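Local coordinates for protein putative pyrroline carboxylate reductase (Streptococcus pyogenes, PDB 2AHR) that probably catalyses the NAD(P)H-dependent reduction of 1-pyrroline-5-carboxylate to L-proline, the last step of proline biosynthesis, at residues D56-V61 with F82-I87. Sequence-based numbering, arbitrary orientation.
Sequences DLIDQV and FKQPII
Phe82 comes first: Ile58, the residue of helix 54-58 facing it, lays its CD1 over one face of the ring. Ile58 CD1 sits 3.8 Å from the centroid of the Phe82 ring, offset toward the CE2 rim, a CH-pi contact; Ile9 of strand 5-9 touches the same phenyl group. Lys83 follows, its chain bent near the tip. Lys83 CD passes 3.8 Å from CG2 of Ile58, and Lys83 NZ ends 3.6 Å from OD1 of Asp59, a long salt bridge; the same OD1 accepts a hydrogen bond from Gln55. Gln84 does the precise work. Its CG takes the crowded position between N and C (chi1 61°), and a bend at chi2 (-77°) turns the amide toward the 56-61 segment. Gln84 NE2 gives one proton to Ile58 O at 2.9 Å, in the carbonyl plane on a lone pair, and the other to Val61 O at 3.1 Å, straighter (166°) but from above that carbonyl's plane. Gln84 OE1 turns back to accept Lys83 N at 2.9 Å. Beyond, the backbones of Pro85 and Ile87 bond to strand 63-66 of the Rossmann sheet, that of Ile86 to Pro107 and Leu109. With both NE2 protons and OE1 engaged, the buried Gln84 amide is fixed in rotation; it ties the carbonyls of Ile58 and Val61 to the lead-in to strand 86-88 in the NADP-binding domain.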
loop_
_atom_site.group_PDB
_atom_site.type_symbol
_atom_site.label_atom_id
_atom_site.label_comp_id
_atom_site.label_asym_id
_atom_site.label_seq_id
_atom_site.Cartn_x
_atom_site.Cartn_y
_atom_site.Cartn_z
ATOM N N ASP E 56 -42.641 -38.013 3.444
ATOM C CA ASP E 56 -43.773 -38.173 2.524
ATOM C C ASP E 56 -43.287 -38.086 1.069
ATOM O O ASP E 56 -43.686 -38.894 0.221
ATOM C CB ASP E 56 -44.860 -37.125 2.822
ATOM C CG ASP E 56 -46.085 -37.249 1.905
ATOM O OD1 ASP E 56 -46.461 -36.235 1.265
ATOM O OD2 ASP E 56 -46.682 -38.352 1.834
ATOM N N LEU E 57 -42.412 -37.113 0.799
ATOM C CA LEU E 57 -41.689 -37.010 -0.477
ATOM C C LEU E 57 -40.896 -38.301 -0.781
ATOM O O LEU E 57 -41.092 -38.928 -1.832
ATOM C CB LEU E 57 -40.764 -35.779 -0.433
ATOM C CG LEU E 57 -39.776 -35.298 -1.510
ATOM C CD1 LEU E 57 -38.751 -36.368 -1.932
ATOM C CD2 LEU E 57 -40.491 -34.710 -2.708
ATOM N N ILE E 58 -40.033 -38.701 0.155
ATOM C CA ILE E 58 -39.133 -39.854 -0.030
ATOM C C ILE E 58 -39.855 -41.171 -0.382
ATOM O O ILE E 58 -39.356 -41.960 -1.191
ATOM C CB ILE E 58 -38.188 -40.065 1.198
ATOM C CG1 ILE E 58 -37.280 -38.843 1.410
ATOM C CG2 ILE E 58 -37.320 -41.300 1.006
ATOM C CD1 ILE E 58 -36.692 -38.730 2.823
ATOM N N ASP E 59 -41.032 -41.386 0.211
ATOM C CA ASP E 59 -41.758 -42.657 0.082
ATOM C C ASP E 59 -42.400 -42.943 -1.296
ATOM O O ASP E 59 -42.770 -44.087 -1.585
ATOM C CB ASP E 59 -42.798 -42.789 1.210
ATOM C CG ASP E 59 -42.164 -42.798 2.612
ATOM O OD1 ASP E 59 -40.986 -43.211 2.769
ATOM O OD2 ASP E 59 -42.856 -42.386 3.567
ATOM N N GLN E 60 -42.516 -41.923 -2.147
ATOM C CA GLN E 60 -43.171 -42.071 -3.460
ATOM C C GLN E 60 -42.264 -41.859 -4.692
ATOM O O GLN E 60 -42.682 -42.082 -5.831
ATOM C CB GLN E 60 -44.389 -41.138 -3.539
ATOM C CG GLN E 60 -44.132 -39.704 -3.054
ATOM C CD GLN E 60 -45.361 -38.813 -3.135
ATOM O OE1 GLN E 60 -45.687 -38.102 -2.182
ATOM N NE2 GLN E 60 -46.044 -38.838 -4.278
ATOM N N VAL E 61 -41.017 -41.459 -4.454
ATOM C CA VAL E 61 -40.128 -40.962 -5.503
ATOM C C VAL E 61 -39.042 -41.972 -5.936
ATOM O O VAL E 61 -38.645 -42.823 -5.145
ATOM C CB VAL E 61 -39.548 -39.618 -5.005
ATOM C CG1 VAL E 61 -38.058 -39.520 -5.175
ATOM C CG2 VAL E 61 -40.312 -38.455 -5.593
ATOM N N PHE E 82 -33.775 -42.678 3.536
ATOM C CA PHE E 82 -33.746 -42.623 2.071
ATOM C C PHE E 82 -33.789 -44.016 1.438
ATOM O O PHE E 82 -33.330 -44.986 2.034
ATOM C CB PHE E 82 -32.570 -41.762 1.568
ATOM C CG PHE E 82 -32.774 -40.280 1.788
ATOM C CD1 PHE E 82 -32.325 -39.662 2.955
ATOM C CD2 PHE E 82 -33.440 -39.500 0.833
ATOM C CE1 PHE E 82 -32.526 -38.290 3.172
ATOM C CE2 PHE E 82 -33.644 -38.127 1.038
ATOM C CZ PHE E 82 -33.189 -37.527 2.216
ATOM N N LYS E 83 -34.356 -44.099 0.235
ATOM C CA LYS E 83 -34.755 -45.367 -0.369
ATOM C C LYS E 83 -34.431 -45.422 -1.867
ATOM O O LYS E 83 -34.756 -46.402 -2.558
ATOM C CB LYS E 83 -36.264 -45.552 -0.171
ATOM C CG LYS E 83 -36.730 -45.517 1.296
ATOM C CD LYS E 83 -38.166 -44.981 1.415
ATOM C CE LYS E 83 -38.924 -45.591 2.613
ATOM N NZ LYS E 83 -38.319 -45.313 3.969
ATOM N N GLN E 84 -33.796 -44.360 -2.365
ATOM C CA GLN E 84 -33.500 -44.205 -3.792
ATOM C C GLN E 84 -32.201 -43.430 -3.974
ATOM O O GLN E 84 -31.706 -42.844 -3.007
ATOM C CB GLN E 84 -34.629 -43.448 -4.483
ATOM C CG GLN E 84 -34.847 -42.060 -3.933
ATOM C CD GLN E 84 -35.582 -42.085 -2.618
ATOM O OE1 GLN E 84 -34.992 -41.856 -1.558
ATOM N NE2 GLN E 84 -36.880 -42.374 -2.672
ATOM N N PRO E 85 -31.654 -43.401 -5.215
ATOM C CA PRO E 85 -30.461 -42.580 -5.452
ATOM C C PRO E 85 -30.734 -41.096 -5.150
ATOM O O PRO E 85 -31.869 -40.630 -5.268
ATOM C CB PRO E 85 -30.180 -42.792 -6.947
ATOM C CG PRO E 85 -30.831 -44.101 -7.274
ATOM C CD PRO E 85 -32.080 -44.105 -6.442
ATOM N N ILE E 86 -29.702 -40.377 -4.723
ATOM C CA ILE E 86 -29.836 -38.971 -4.366
ATOM C C ILE E 86 -28.808 -38.137 -5.130
ATOM O O ILE E 86 -27.653 -38.551 -5.297
ATOM C CB ILE E 86 -29.652 -38.765 -2.838
ATOM C CG1 ILE E 86 -30.679 -39.585 -2.049
ATOM C CG2 ILE E 86 -29.757 -37.295 -2.445
ATOM C CD1 ILE E 86 -30.204 -39.939 -0.638
ATOM N N ILE E 87 -29.247 -36.963 -5.593
ATOM C CA ILE E 87 -28.370 -35.968 -6.198
ATOM C C ILE E 87 -28.249 -34.771 -5.272
ATOM O O ILE E 87 -29.257 -34.149 -4.905
ATOM C CB ILE E 87 -28.898 -35.484 -7.576
ATOM C CG1 ILE E 87 -29.087 -36.660 -8.549
ATOM C CG2 ILE E 87 -27.972 -34.409 -8.176
ATOM C CD1 ILE E 87 -30.063 -36.350 -9.704
#